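Local coordinates for protein putative amidohydrolase/peptidase (Burkholderia cenocepacia, PDB 4WJB) that probably hydrolyses carbon-nitrogen bonds other than peptide bonds, as a zinc-dependent enzyme of the peptidase M20 family, at residues E211-T216 and S361-V366; R356-S361 and A410-R415; R23-L28 and E404-G409; A222-R227 and E299-D304. All coordinates share one frame; numbering follows the deposited sequence. Where two conformers were deposited one is given.

Contacts 1, 2 and 3 touch one another in the part of the fold that carries the zinc, while contact 4 lies in the M20 dimerisation region. Contacts 1 and 2 share Ser-361, contacts 2 and 3 share helix 403-421, and the centres within each pair are about 13 Å apart. Contact 1 meets contact 4 through Val-366, which packs on Ala-222, Gln-224 and Pro-303. The centres of contacts 3 and 4 are about 31 Å apart, on opposite sides of the chain's centre. Contact 3 brings helix 21-31 against helix 403-421, and contacts 1 and 4 fall within that span; contact 2 alternates in sequence with contacts 1 and 3 and opens after contact 4 closes.

Contact 1. Residues E211-T216 and S361-V366; sequences ERAGKT and SHMDIV
Ser-361 OG receives two donors from Thr-216: the backbone N at 2.8 Å, with an N-H...O angle of 148°, and the hydroxyl OG1 at 3.1 Å. A weak bond from Thr-216 N to Ser-361 O adds to this grip. The serine hydroxyl is placed for it by a chi1 of 63°, which sets OG between the backbone N and the carbonyl carbon. The contact is built on a Schellman motif that ends helix 209-213: Gly-214, with positive phi, is its C-prime residue, and the chain then turns into strand 217-234, which pairs in parallel with strand 362-367.

Lys-215 supplies a further polar link from the turn. Its chain bends at chi2 and chi4, and NZ comes to 3.3 Å from His-362 O, standing well above the carbonyl plane (46° out of it) and not on a lone pair. On the way, CD passes 3.8 Å from Ser-361 CB, and the methylenes cross the side chain of Met-363 at about a right angle. Backbone bonds from Ser-361 and Met-363 to Ile-217 continue the pairing into the sheet, and Met-363 also rests on Ile-209 and Leu-210 of the helix. The methionine sulfur faces two carbons of the other segment, SD 3.8 Å from Lys-215 CG and 3.8 Å from Ala-213 CB.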
loop_
_atom_site.group_PDB
_atom_site.type_symbol
_atom_site.label_atom_id
_atom_site.label_comp_id
_atom_site.label_asym_id
_atom_site.label_seq_id
_atom_site.Cartn_x
_atom_site.Cartn_y
_atom_site.Cartn_z
ATOM N N GLU A 211 -26.374 -4.750 -18.792
ATOM C CA GLU A 211 -26.669 -6.153 -18.530
ATOM C C GLU A 211 -27.467 -6.331 -17.246
ATOM O O GLU A 211 -28.435 -7.086 -17.212
ATOM C CB GLU A 211 -25.378 -6.968 -18.451
ATOM C CG GLU A 211 -25.603 -8.462 -18.310
ATOM C CD GLU A 211 -24.359 -9.196 -17.849
ATOM O OE1 GLU A 211 -23.544 -8.582 -17.127
ATOM O OE2 GLU A 211 -24.196 -10.382 -18.206
ATOM N N ARG A 212 -27.069 -5.626 -16.194
ATOM C CA ARG A 212 -27.721 -5.788 -14.899
ATOM C C ARG A 212 -29.064 -5.067 -14.842
ATOM O O ARG A 212 -29.946 -5.449 -14.079
ATOM C CB ARG A 212 -26.814 -5.287 -13.775
ATOM C CG ARG A 212 -25.560 -6.112 -13.592
ATOM C CD ARG A 212 -24.833 -5.736 -12.316
ATOM N NE ARG A 212 -23.588 -6.476 -12.172
ATOM C CZ ARG A 212 -22.843 -6.464 -11.072
ATOM N NH1 ARG A 212 -23.226 -5.759 -10.017
ATOM N NH2 ARG A 212 -21.720 -7.166 -11.022
ATOM N N ALA A 213 -29.219 -4.022 -15.644
ATOM C CA ALA A 213 -30.473 -3.284 -15.663
ATOM C C ALA A 213 -31.478 -3.961 -16.586
ATOM O O ALA A 213 -32.666 -3.648 -16.561
ATOM C CB ALA A 213 -30.239 -1.849 -16.085
ATOM N N GLY A 214 -30.995 -4.900 -17.391
ATOM C CA GLY A 214 -31.845 -5.620 -18.322
ATOM C C GLY A 214 -32.268 -4.751 -19.491
ATOM O O GLY A 214 -33.368 -4.904 -20.029
ATOM N N LYS A 215 -31.391 -3.828 -19.872
ATOM C CA LYS A 215 -31.650 -2.929 -20.988
ATOM C C LYS A 215 -30.729 -3.283 -22.143
ATOM O O LYS A 215 -29.536 -3.506 -21.952
ATOM C CB LYS A 215 -31.454 -1.469 -20.574
ATOM C CG LYS A 215 -32.398 -1.001 -19.472
ATOM C CD LYS A 215 -33.847 -1.258 -19.857
ATOM C CE LYS A 215 -34.807 -0.726 -18.806
ATOM N NZ LYS A 215 -34.739 0.756 -18.706
ATOM N N THR A 216 -31.296 -3.337 -23.342
ATOM C CA THR A 216 -30.551 -3.759 -24.517
ATOM C C THR A 216 -29.711 -2.626 -25.104
ATOM O O THR A 216 -28.586 -2.845 -25.548
ATOM C CB THR A 216 -31.507 -4.307 -25.591
ATOM O OG1 THR A 216 -32.220 -5.434 -25.062
ATOM C CG2 THR A 216 -30.743 -4.737 -26.825
ATOM N N SER A 361 -35.640 -2.224 -25.437
ATOM C CA SER A 361 -35.391 -1.686 -24.106
ATOM C C SER A 361 -34.144 -0.813 -24.157
ATOM O O SER A 361 -33.170 -1.152 -24.833
ATOM C CB SER A 361 -35.223 -2.807 -23.077
ATOM O OG SER A 361 -34.093 -3.607 -23.377
ATOM N N HIS A 362 -34.176 0.313 -23.453
ATOM C CA HIS A 362 -33.076 1.266 -23.523
ATOM C C HIS A 362 -32.970 2.127 -22.270
ATOM O O HIS A 362 -33.921 2.243 -21.499
ATOM C CB HIS A 362 -33.239 2.162 -24.753
ATOM C CG HIS A 362 -34.480 2.999 -24.725
ATOM N ND1 HIS A 362 -34.499 4.288 -24.238
ATOM C CD2 HIS A 362 -35.750 2.723 -25.108
ATOM C CE1 HIS A 362 -35.724 4.776 -24.333
ATOM N NE2 HIS A 362 -36.502 3.846 -24.858
ATOM N N MET A 363 -31.802 2.727 -22.075
ATOM C CA MET A 363 -31.590 3.674 -20.990
ATOM C C MET A 363 -30.436 4.601 -21.331
ATOM O O MET A 363 -29.561 4.240 -22.112
ATOM C CB MET A 363 -31.310 2.942 -19.673
ATOM C CG MET A 363 -30.084 2.046 -19.720
ATOM S SD MET A 363 -29.703 1.261 -18.135
ATOM C CE MET A 363 -29.075 2.645 -17.189
ATOM N N ASP A 364 -30.440 5.795 -20.748
ATOM C CA ASP A 364 -29.311 6.706 -20.876
ATOM C C ASP A 364 -28.112 6.161 -20.102
ATOM O O ASP A 364 -28.259 5.564 -19.032
ATOM C CB ASP A 364 -29.674 8.105 -20.372
ATOM C CG ASP A 364 -30.586 8.862 -21.326
ATOM O OD1 ASP A 364 -31.132 8.248 -22.269
ATOM O OD2 ASP A 364 -30.757 10.082 -21.128
ATOM N N ILE A 365 -26.920 6.368 -20.640
ATOM C CA ILE A 365 -25.724 5.854 -19.999
ATOM C C ILE A 365 -24.530 6.745 -20.331
ATOM O O ILE A 365 -24.479 7.362 -21.395
ATOM C CB ILE A 365 -25.459 4.384 -20.425
ATOM C CG1 ILE A 365 -24.397 3.728 -19.533
ATOM C CG2 ILE A 365 -25.087 4.294 -21.905
ATOM C CD1 ILE A 365 -24.252 2.233 -19.773
ATOM N N VAL A 366 -23.585 6.834 -19.402
ATOM C CA VAL A 366 -22.365 7.601 -19.624
ATOM C C VAL A 366 -21.211 6.649 -19.925
ATOM O O VAL A 366 -21.025 5.661 -19.219
ATOM C CB VAL A 366 -22.024 8.479 -18.403
ATOM C CG1 VAL A 366 -20.681 9.178 -18.589
ATOM C CG2 VAL A 366 -23.133 9.500 -18.153
#

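Contact 2. Residues R356-S361 and A410-R415; sequences RSLGLS and ADVLLR
Arg-415 bends sharply at chi2 (-93°) and chi3 (-95°), which folds its guanidinium back against Leu-358, while Leu-358 has CG anti to its carbonyl carbon (chi1 -73°) and offers both methyls to helix 403-421. The two groups join that long helix to the turn after helix 345-357, which ends in a Schellman motif. Gly-359 takes the positive phi there, and its N bonds to Arg-356 O at 2.9 Å.

Leu-358 spreads its two methyls over different parts of the helix. CD2 lies 3.6 Å above the guanidinium plane of Arg-415, offset toward its rim and nearest to NH2, so an apolar branch covers one face of a charged group. CD1 turns to the backbone one turn earlier, 3.6 Å from Asp-411 C and also 3.6 Å from Val-412 N, and touches Asp-411 CB as well. The carboxylate of Asp-411 is occupied elsewhere, in a salt bridge with Arg-18 and a hydrogen bond to Val-19 N, which ties the N-terminal segment to the same face of the helix. At the edge of the guanidinium, near its plane, stands Ser-357 CB.

Past the glycine, Leu-360 adds an apolar contact beside Ile-217 of strand 217-234. Val-412 CG2 meets both leucines, 3.9 Å from Leu-358 CD1 and 3.7 Å from Leu-360 CD1.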
loop_
_atom_site.group_PDB
_atom_site.type_symbol
_atom_site.label_atom_id
_atom_site.label_comp_id
_atom_site.label_asym_id
_atom_site.label_seq_id
_atom_site.Cartn_x
_atom_site.Cartn_y
_atom_site.Cartn_z
ATOM N N ARG A 356 -36.520 3.385 -29.484
ATOM C CA ARG A 356 -37.965 3.408 -29.261
ATOM C C ARG A 356 -38.761 2.798 -30.406
ATOM O O ARG A 356 -39.617 1.936 -30.191
ATOM C CB ARG A 356 -38.447 4.842 -29.041
ATOM C CG ARG A 356 -38.026 5.449 -27.726
ATOM C CD ARG A 356 -38.893 6.647 -27.400
ATOM N NE ARG A 356 -38.693 7.090 -26.026
ATOM C CZ ARG A 356 -38.105 8.233 -25.688
ATOM N NH1 ARG A 356 -37.666 9.059 -26.630
ATOM N NH2 ARG A 356 -37.964 8.552 -24.407
ATOM N N SER A 357 -38.476 3.258 -31.620
ATOM C CA SER A 357 -39.197 2.819 -32.807
ATOM C C SER A 357 -39.030 1.320 -33.034
ATOM O O SER A 357 -39.894 0.673 -33.625
ATOM C CB SER A 357 -38.717 3.596 -34.034
ATOM O OG SER A 357 -38.808 4.995 -33.819
ATOM N N LEU A 358 -37.919 0.774 -32.551
ATOM C CA LEU A 358 -37.629 -0.646 -32.707
ATOM C C LEU A 358 -38.197 -1.473 -31.557
ATOM O O LEU A 358 -38.048 -2.694 -31.531
ATOM C CB LEU A 358 -36.122 -0.870 -32.808
ATOM C CG LEU A 358 -35.469 -0.443 -34.122
ATOM C CD1 LEU A 358 -33.959 -0.340 -33.935
ATOM C CD2 LEU A 358 -35.816 -1.433 -35.220
ATOM N N GLY A 359 -38.841 -0.804 -30.606
ATOM C CA GLY A 359 -39.413 -1.480 -29.457
ATOM C C GLY A 359 -38.351 -2.108 -28.568
ATOM O O GLY A 359 -38.603 -3.102 -27.886
ATOM N N LEU A 360 -37.158 -1.523 -28.578
ATOM C CA LEU A 360 -36.036 -2.063 -27.824
ATOM C C LEU A 360 -35.934 -1.418 -26.452
ATOM O O LEU A 360 -36.126 -0.211 -26.311
ATOM C CB LEU A 360 -34.730 -1.863 -28.599
ATOM C CG LEU A 360 -34.577 -2.721 -29.855
ATOM C CD1 LEU A 360 -33.378 -2.274 -30.687
ATOM C CD2 LEU A 360 -34.454 -4.187 -29.471
ATOM N N SER A 361 -35.640 -2.224 -25.437
ATOM C CA SER A 361 -35.391 -1.686 -24.106
ATOM C C SER A 361 -34.144 -0.813 -24.157
ATOM O O SER A 361 -33.170 -1.152 -24.833
ATOM C CB SER A 361 -35.223 -2.807 -23.077
ATOM O OG SER A 361 -34.093 -3.607 -23.377
ATOM N N ALA A 410 -27.038 -2.953 -34.029
ATOM C CA ALA A 410 -26.906 -2.664 -35.447
ATOM C C ALA A 410 -28.198 -2.077 -36.014
ATOM O O ALA A 410 -28.156 -1.212 -36.888
ATOM C CB ALA A 410 -26.511 -3.919 -36.201
ATOM N N ASP A 411 -29.340 -2.542 -35.516
ATOM C CA ASP A 411 -30.633 -2.015 -35.945
ATOM C C ASP A 411 -30.800 -0.547 -35.547
ATOM O O ASP A 411 -31.301 0.262 -36.331
ATOM C CB ASP A 411 -31.774 -2.849 -35.361
ATOM C CG ASP A 411 -32.390 -3.793 -36.376
ATOM O OD1 ASP A 411 -32.412 -3.453 -37.579
ATOM O OD2 ASP A 411 -32.866 -4.870 -35.967
ATOM N N VAL A 412 -30.379 -0.213 -34.328
ATOM C CA VAL A 412 -30.415 1.167 -33.854
ATOM C C VAL A 412 -29.478 2.046 -34.692
ATOM O O VAL A 412 -29.853 3.148 -35.095
ATOM C CB VAL A 412 -30.029 1.264 -32.356
ATOM C CG1 VAL A 412 -29.913 2.721 -31.924
ATOM C CG2 VAL A 412 -31.052 0.526 -31.495
ATOM N N LEU A 413 -28.271 1.550 -34.964
ATOM C CA LEU A 413 -27.311 2.271 -35.807
ATOM C C LEU A 413 -27.880 2.524 -37.202
ATOM O O LEU A 413 -27.747 3.618 -37.754
ATOM C CB LEU A 413 -25.993 1.496 -35.939
ATOM C CG LEU A 413 -24.956 2.239 -36.798
ATOM C CD1 LEU A 413 -24.470 3.490 -36.058
ATOM C CD2 LEU A 413 -23.779 1.359 -37.202
ATOM N N LEU A 414 -28.500 1.497 -37.768
ATOM C CA LEU A 414 -29.134 1.609 -39.078
ATOM C C LEU A 414 -30.152 2.747 -39.113
ATOM O O LEU A 414 -30.121 3.582 -40.012
ATOM C CB LEU A 414 -29.804 0.289 -39.457
ATOM C CG LEU A 414 -30.720 0.321 -40.685
ATOM C CD1 LEU A 414 -29.961 0.751 -41.942
ATOM C CD2 LEU A 414 -31.403 -1.028 -40.896
ATOM N N ARG A 415 -31.045 2.788 -38.131
ATOM C CA ARG A 415 -32.093 3.806 -38.121
ATOM C C ARG A 415 -31.550 5.197 -37.834
ATOM O O ARG A 415 -32.014 6.175 -38.407
ATOM C CB ARG A 415 -33.178 3.447 -37.103
ATOM C CG ARG A 415 -33.830 2.111 -37.384
ATOM C CD ARG A 415 -35.083 2.280 -38.233
ATOM N NE ARG A 415 -36.275 2.347 -37.390
ATOM C CZ ARG A 415 -37.230 1.419 -37.362
ATOM N NH1 ARG A 415 -38.261 1.564 -36.545
ATOM N NH2 ARG A 415 -37.167 0.350 -38.153
#

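Contact 3. Residues R23-L28 and E404-G409; sequences RLWASL and EWATAG
The indole of Trp-25 meets Ala-406 by its edge: the methyl CB lies near the ring plane, 4.1 Å from CE3 and 4.1 Å from CZ3, against the six-membered ring. CG of the tryptophan is anti to the backbone N (chi1 -170°), and this carries the ring toward a helix that its first bond does not face. Tyr-106 and Pro-403 also touch the indole.

Ala-406 is the centre of the contact, its methyl met by the side chains of Leu-24, Trp-25 and Leu-28. Leu-24 packs CD2 3.4 Å from Ala-406 O, a carbonyl whose hydrogen bond comes from Tyr-110 OH, and Leu-28 CD1 approaches the alanine methyl more loosely, at 4.5 Å. The contact is thus a crossing of helix 21-31, near the N terminus, over helix 403-421, near the C terminus; the axes of segments 23-28 and 404-409 pass 9.9 Å apart, their N-to-C directions 110° apart. Helix 109-124 also packs on helix 21-31, through Leu-113 and Glu-117, and there Arg-23 forms salt bridges with Glu-117 and Asp-124. Within helix 21-31, Leu-24 O takes two donors from the same face of its plane, Leu-28 N at 3.1 Å and Ser-27 OG at 2.7 Å.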
loop_
_atom_site.group_PDB
_atom_site.type_symbol
_atom_site.label_atom_id
_atom_site.label_comp_id
_atom_site.label_asym_id
_atom_site.label_seq_id
_atom_site.Cartn_x
_atom_site.Cartn_y
_atom_site.Cartn_z
ATOM N N ARG A 23 -26.375 -12.391 -40.893
ATOM C CA ARG A 23 -25.306 -11.891 -41.759
ATOM C C ARG A 23 -24.270 -11.128 -40.939
ATOM O O ARG A 23 -23.060 -11.348 -41.072
ATOM C CB ARG A 23 -25.889 -10.997 -42.861
ATOM C CG ARG A 23 -24.883 -10.463 -43.865
ATOM C CD ARG A 23 -25.597 -9.786 -45.033
ATOM N NE ARG A 23 -26.377 -8.624 -44.608
ATOM C CZ ARG A 23 -27.333 -8.052 -45.336
ATOM N NH1 ARG A 23 -27.648 -8.537 -46.537
ATOM N NH2 ARG A 23 -27.986 -6.999 -44.859
ATOM N N LEU A 24 -24.750 -10.229 -40.087
ATOM C CA LEU A 24 -23.868 -9.475 -39.208
ATOM C C LEU A 24 -23.072 -10.412 -38.303
ATOM O O LEU A 24 -21.876 -10.212 -38.093
ATOM C CB LEU A 24 -24.672 -8.488 -38.365
ATOM C CG LEU A 24 -23.925 -7.850 -37.192
ATOM C CD1 LEU A 24 -22.889 -6.848 -37.686
ATOM C CD2 LEU A 24 -24.906 -7.189 -36.254
ATOM N N TRP A 25 -23.735 -11.439 -37.779
ATOM C CA TRP A 25 -23.076 -12.381 -36.876
ATOM C C TRP A 25 -22.007 -13.173 -37.613
ATOM O O TRP A 25 -20.922 -13.402 -37.089
ATOM C CB TRP A 25 -24.086 -13.337 -36.246
ATOM C CG TRP A 25 -23.499 -14.166 -35.149
ATOM C CD1 TRP A 25 -23.090 -15.466 -35.225
ATOM C CD2 TRP A 25 -23.241 -13.740 -33.806
ATOM N NE1 TRP A 25 -22.600 -15.880 -34.003
ATOM C CE2 TRP A 25 -22.683 -14.837 -33.117
ATOM C CE3 TRP A 25 -23.435 -12.540 -33.117
ATOM C CZ2 TRP A 25 -22.315 -14.768 -31.779
ATOM C CZ3 TRP A 25 -23.067 -12.473 -31.783
ATOM C CH2 TRP A 25 -22.512 -13.580 -31.130
ATOM N N ALA A 26 -22.322 -13.581 -38.838
ATOM C CA ALA A 26 -21.366 -14.306 -39.663
ATOM C C ALA A 26 -20.116 -13.460 -39.925
ATOM O O ALA A 26 -18.997 -13.977 -39.907
ATOM C CB ALA A 26 -22.016 -14.731 -40.976
ATOM N N SER A 27 -20.301 -12.161 -40.146
ATOM C CA SER A 27 -19.171 -11.278 -40.415
ATOM C C SER A 27 -18.288 -11.133 -39.168
ATOM O O SER A 27 -17.066 -11.033 -39.273
ATOM C CB SER A 27 -19.649 -9.903 -40.904
ATOM O OG SER A 27 -20.158 -9.108 -39.844
ATOM N N LEU A 28 -18.908 -11.142 -37.994
ATOM C CA LEU A 28 -18.164 -11.065 -36.733
ATOM C C LEU A 28 -17.377 -12.351 -36.465
ATOM O O LEU A 28 -16.219 -12.305 -36.038
ATOM C CB LEU A 28 -19.118 -10.771 -35.571
ATOM C CG LEU A 28 -19.681 -9.347 -35.552
ATOM C CD1 LEU A 28 -20.913 -9.254 -34.656
ATOM C CD2 LEU A 28 -18.614 -8.362 -35.102
ATOM N N GLU A 404 -28.642 -11.551 -30.231
ATOM C CA GLU A 404 -29.757 -10.629 -30.032
ATOM C C GLU A 404 -29.269 -9.202 -29.789
ATOM O O GLU A 404 -29.740 -8.260 -30.430
ATOM C CB GLU A 404 -30.631 -11.098 -28.863
ATOM C CG GLU A 404 -31.477 -12.331 -29.172
ATOM C CD GLU A 404 -30.640 -13.567 -29.478
ATOM O OE1 GLU A 404 -29.529 -13.693 -28.918
ATOM O OE2 GLU A 404 -31.087 -14.405 -30.290
ATOM N N TRP A 405 -28.314 -9.050 -28.875
ATOM C CA TRP A 405 -27.713 -7.750 -28.598
ATOM C C TRP A 405 -26.985 -7.196 -29.820
ATOM O O TRP A 405 -27.092 -6.010 -30.124
ATOM C CB TRP A 405 -26.729 -7.839 -27.424
ATOM C CG TRP A 405 -27.356 -8.221 -26.123
ATOM C CD1 TRP A 405 -28.685 -8.234 -25.818
ATOM C CD2 TRP A 405 -26.667 -8.657 -24.949
ATOM N NE1 TRP A 405 -28.868 -8.649 -24.515
ATOM C CE2 TRP A 405 -27.642 -8.919 -23.963
ATOM C CE3 TRP A 405 -25.320 -8.850 -24.634
ATOM C CZ2 TRP A 405 -27.311 -9.362 -22.683
ATOM C CZ3 TRP A 405 -24.991 -9.293 -23.363
ATOM C CH2 TRP A 405 -25.983 -9.544 -22.402
ATOM N N ALA A 406 -26.229 -8.051 -30.501
ATOM C CA ALA A 406 -25.480 -7.620 -31.681
ATOM C C ALA A 406 -26.421 -7.046 -32.736
ATOM O O ALA A 406 -26.170 -5.977 -33.287
ATOM C CB ALA A 406 -24.679 -8.771 -32.258
ATOM N N THR A 407 -27.511 -7.766 -32.992
ATOM C CA THR A 407 -28.518 -7.354 -33.964
ATOM C C THR A 407 -29.212 -6.053 -33.558
ATOM O O THR A 407 -29.460 -5.182 -34.394
ATOM C CB THR A 407 -29.577 -8.464 -34.160
ATOM O OG1 THR A 407 -28.941 -9.642 -34.673
ATOM C CG2 THR A 407 -30.664 -8.016 -35.125
ATOM N N ALA A 408 -29.509 -5.920 -32.269
ATOM C CA ALA A 408 -30.228 -4.751 -31.769
ATOM C C ALA A 408 -29.397 -3.476 -31.896
ATOM O O ALA A 408 -29.914 -2.423 -32.268
ATOM C CB ALA A 408 -30.640 -4.965 -30.333
ATOM N N GLY A 409 -28.111 -3.570 -31.571
ATOM C CA GLY A 409 -27.225 -2.426 -31.687
ATOM C C GLY A 409 -27.131 -1.977 -33.132
ATOM O O GLY A 409 -27.156 -0.780 -33.436
#

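Contact 4. Residues A222-R227 and E299-D304; sequences AGQGQR and EFRHPD. With SO4 (sulfate ion), chain G.
Gln-226 lays its amide flat on the guanidinium of Arg-301, the two planes only 10° apart and OE1 3.4 Å above the guanidinium plane, over its centre. The side chains run side by side and point the same way, from a non-hydrogen-bonded pair of the antiparallel ladder between strands 217-234 and 289-302. Gln-226 OE1 is held in turn by Trp-228 NE1.

Around its edge the guanidinium meets a carboxylate, a sulfate and a water. Glu-299 holds it side-on in a salt bridge, OE2 to NE at 2.7 Å and OE1 to NH2 at 2.9 Å, the latter through the syn lone pair. A sulfate ion, probably from the crystallisation liquor, also lies at the edge, with its O1 3.0 Å from Arg-301 NH2. It is bound as well by His-239 and Asn-288 of the second subunit, consistent with an anion-binding spot between subunits. A water bridges Arg-301 NH1 and Gln-224 OE1, while Gln-224 NE2 reaches Gly-241 O of the second subunit.

The ladder belongs to the M20 dimerisation region, in keeping with the second subunit's approach, and has two hydrogen-bonded pairs. Phe-300 N bonds to Arg-227 O at 2.9 Å and nearly straight (168°), whereas Gly-225 N approaches His-302 O at 2.8 Å from well above the carbonyl plane. Beyond them Asp-304, the N-cap of helix 305-326, gives its N to His-302 ND1.

That helix packs under Phe-300 and His-302 and takes Arg-227 in salt bridges with Asp-305 and Asp-309, while strand 274-283 pairs with strand 289-302 and strand 329-342 with strand 217-234.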
loop_
_atom_site.group_PDB
_atom_site.type_symbol
_atom_site.label_atom_id
_atom_site.label_comp_id
_atom_site.label_asym_id
_atom_site.label_seq_id
_atom_site.Cartn_x
_atom_site.Cartn_y
_atom_site.Cartn_z
ATOM N N ALA A 222 -22.769 11.111 -22.848
ATOM C CA ALA A 222 -21.492 11.785 -22.619
ATOM C C ALA A 222 -20.373 10.803 -22.318
ATOM O O ALA A 222 -20.623 9.665 -21.925
ATOM C CB ALA A 222 -21.619 12.785 -21.466
ATOM N N GLY A 223 -19.140 11.258 -22.507
ATOM C CA GLY A 223 -17.971 10.571 -21.986
ATOM C C GLY A 223 -17.566 11.298 -20.715
ATOM O O GLY A 223 -17.774 12.503 -20.607
ATOM N N GLN A 224 -17.004 10.574 -19.751
ATOM C CA GLN A 224 -16.684 11.139 -18.435
ATOM C C GLN A 224 -15.551 12.161 -18.439
ATOM O O GLN A 224 -14.555 12.002 -19.150
ATOM C CB GLN A 224 -16.309 10.021 -17.459
ATOM C CG GLN A 224 -17.462 9.167 -16.989
ATOM C CD GLN A 224 -16.987 7.860 -16.394
ATOM O OE1 GLN A 224 -15.854 7.437 -16.630
ATOM N NE2 GLN A 224 -17.848 7.208 -15.625
ATOM N N GLY A 225 -15.704 13.201 -17.625
ATOM C CA GLY A 225 -14.587 14.063 -17.286
ATOM C C GLY A 225 -13.765 13.356 -16.225
ATOM O O GLY A 225 -14.269 12.450 -15.560
ATOM N N GLN A 226 -12.508 13.756 -16.063
ATOM C CA GLN A 226 -11.618 13.128 -15.090
ATOM C C GLN A 226 -10.744 14.148 -14.376
ATOM O O GLN A 226 -10.257 15.096 -14.993
ATOM C CB GLN A 226 -10.711 12.093 -15.764
ATOM C CG GLN A 226 -11.423 10.990 -16.513
ATOM C CD GLN A 226 -10.458 10.021 -17.166
ATOM O OE1 GLN A 226 -9.451 9.635 -16.570
ATOM N NE2 GLN A 226 -10.759 9.624 -18.398
ATOM N N ARG A 227 -10.549 13.942 -13.076
ATOM C CA ARG A 227 -9.543 14.673 -12.309
ATOM C C ARG A 227 -8.710 13.677 -11.499
ATOM O O ARG A 227 -9.259 12.909 -10.706
ATOM C CB ARG A 227 -10.191 15.698 -11.371
ATOM C CG ARG A 227 -11.276 16.554 -12.001
ATOM C CD ARG A 227 -10.779 17.940 -12.381
ATOM N NE ARG A 227 -11.813 18.693 -13.088
ATOM C CZ ARG A 227 -12.539 19.673 -12.557
ATOM N NH1 ARG A 227 -12.342 20.055 -11.303
ATOM N NH2 ARG A 227 -13.456 20.286 -13.294
ATOM N N GLU A 299 -8.842 9.517 -7.982
ATOM C CA GLU A 299 -9.387 9.957 -9.262
ATOM C C GLU A 299 -10.901 10.105 -9.173
ATOM O O GLU A 299 -11.593 9.284 -8.567
ATOM C CB GLU A 299 -8.979 9.006 -10.401
ATOM C CG GLU A 299 -9.498 7.586 -10.302
ATOM C CD GLU A 299 -9.829 6.994 -11.670
ATOM O OE1 GLU A 299 -8.902 6.743 -12.470
ATOM O OE2 GLU A 299 -11.029 6.797 -11.947
ATOM N N PHE A 300 -11.394 11.203 -9.735
ATOM C CA PHE A 300 -12.820 11.465 -9.857
ATOM C C PHE A 300 -13.209 11.366 -11.322
ATOM O O PHE A 300 -12.468 11.833 -12.193
ATOM C CB PHE A 300 -13.182 12.857 -9.328
ATOM C CG PHE A 300 -12.999 13.021 -7.845
ATOM C CD1 PHE A 300 -13.465 12.059 -6.963
ATOM C CD2 PHE A 300 -12.373 14.148 -7.337
ATOM C CE1 PHE A 300 -13.307 12.215 -5.597
ATOM C CE2 PHE A 300 -12.208 14.310 -5.967
ATOM C CZ PHE A 300 -12.675 13.344 -5.098
ATOM N N ARG A 301 -14.362 10.765 -11.603
ATOM C CA ARG A 301 -14.905 10.779 -12.963
ATOM C C ARG A 301 -16.398 11.085 -12.930
ATOM O O ARG A 301 -17.127 10.539 -12.099
ATOM C CB ARG A 301 -14.647 9.447 -13.676
ATOM C CG ARG A 301 -13.179 9.050 -13.715
ATOM C CD ARG A 301 -12.901 7.964 -14.741
ATOM N NE ARG A 301 -11.593 7.363 -14.516
ATOM C CZ ARG A 301 -10.895 6.722 -15.447
ATOM N NH1 ARG A 301 -11.379 6.597 -16.675
ATOM N NH2 ARG A 301 -9.707 6.209 -15.152
ATOM N N HIS A 302 -16.840 11.961 -13.834
ATOM C CA HIS A 302 -18.229 12.416 -13.884
ATOM C C HIS A 302 -18.475 13.181 -15.182
ATOM O O HIS A 302 -17.592 13.893 -15.657
ATOM C CB HIS A 302 -18.553 13.310 -12.684
ATOM C CG HIS A 302 -20.019 13.465 -12.419
ATOM N ND1 HIS A 302 -20.794 14.419 -13.043
ATOM C CD2 HIS A 302 -20.852 12.789 -11.591
ATOM C CE1 HIS A 302 -22.040 14.320 -12.615
ATOM N NE2 HIS A 302 -22.102 13.341 -11.729
ATOM N N PRO A 303 -19.680 13.047 -15.757
ATOM C CA PRO A 303 -19.995 13.752 -17.006
ATOM C C PRO A 303 -20.185 15.260 -16.832
ATOM O O PRO A 303 -20.292 15.976 -17.828
ATOM C CB PRO A 303 -21.309 13.101 -17.451
ATOM C CG PRO A 303 -21.937 12.619 -16.170
ATOM C CD PRO A 303 -20.768 12.144 -15.341
ATOM N N ASP A 304 -20.241 15.732 -15.590
ATOM C CA ASP A 304 -20.500 17.144 -15.312
ATOM C C ASP A 304 -19.275 17.801 -14.683
ATOM O O ASP A 304 -18.845 17.408 -13.596
ATOM C CB ASP A 304 -21.718 17.288 -14.388
ATOM C CG ASP A 304 -22.198 18.728 -14.248
ATOM O OD1 ASP A 304 -21.416 19.669 -14.499
ATOM O OD2 ASP A 304 -23.375 18.917 -13.874
HETATM S S SO4 G . -8.592 5.112 -18.480
HETATM O O1 SO4 G . -8.345 4.463 -17.197
HETATM O O2 SO4 G . -8.602 6.565 -18.299
HETATM O O3 SO4 G . -7.537 4.759 -19.421
HETATM O O4 SO4 G . -9.878 4.677 -19.015
HETATM O O HOH W 1 -13.615 7.570 -18.126
#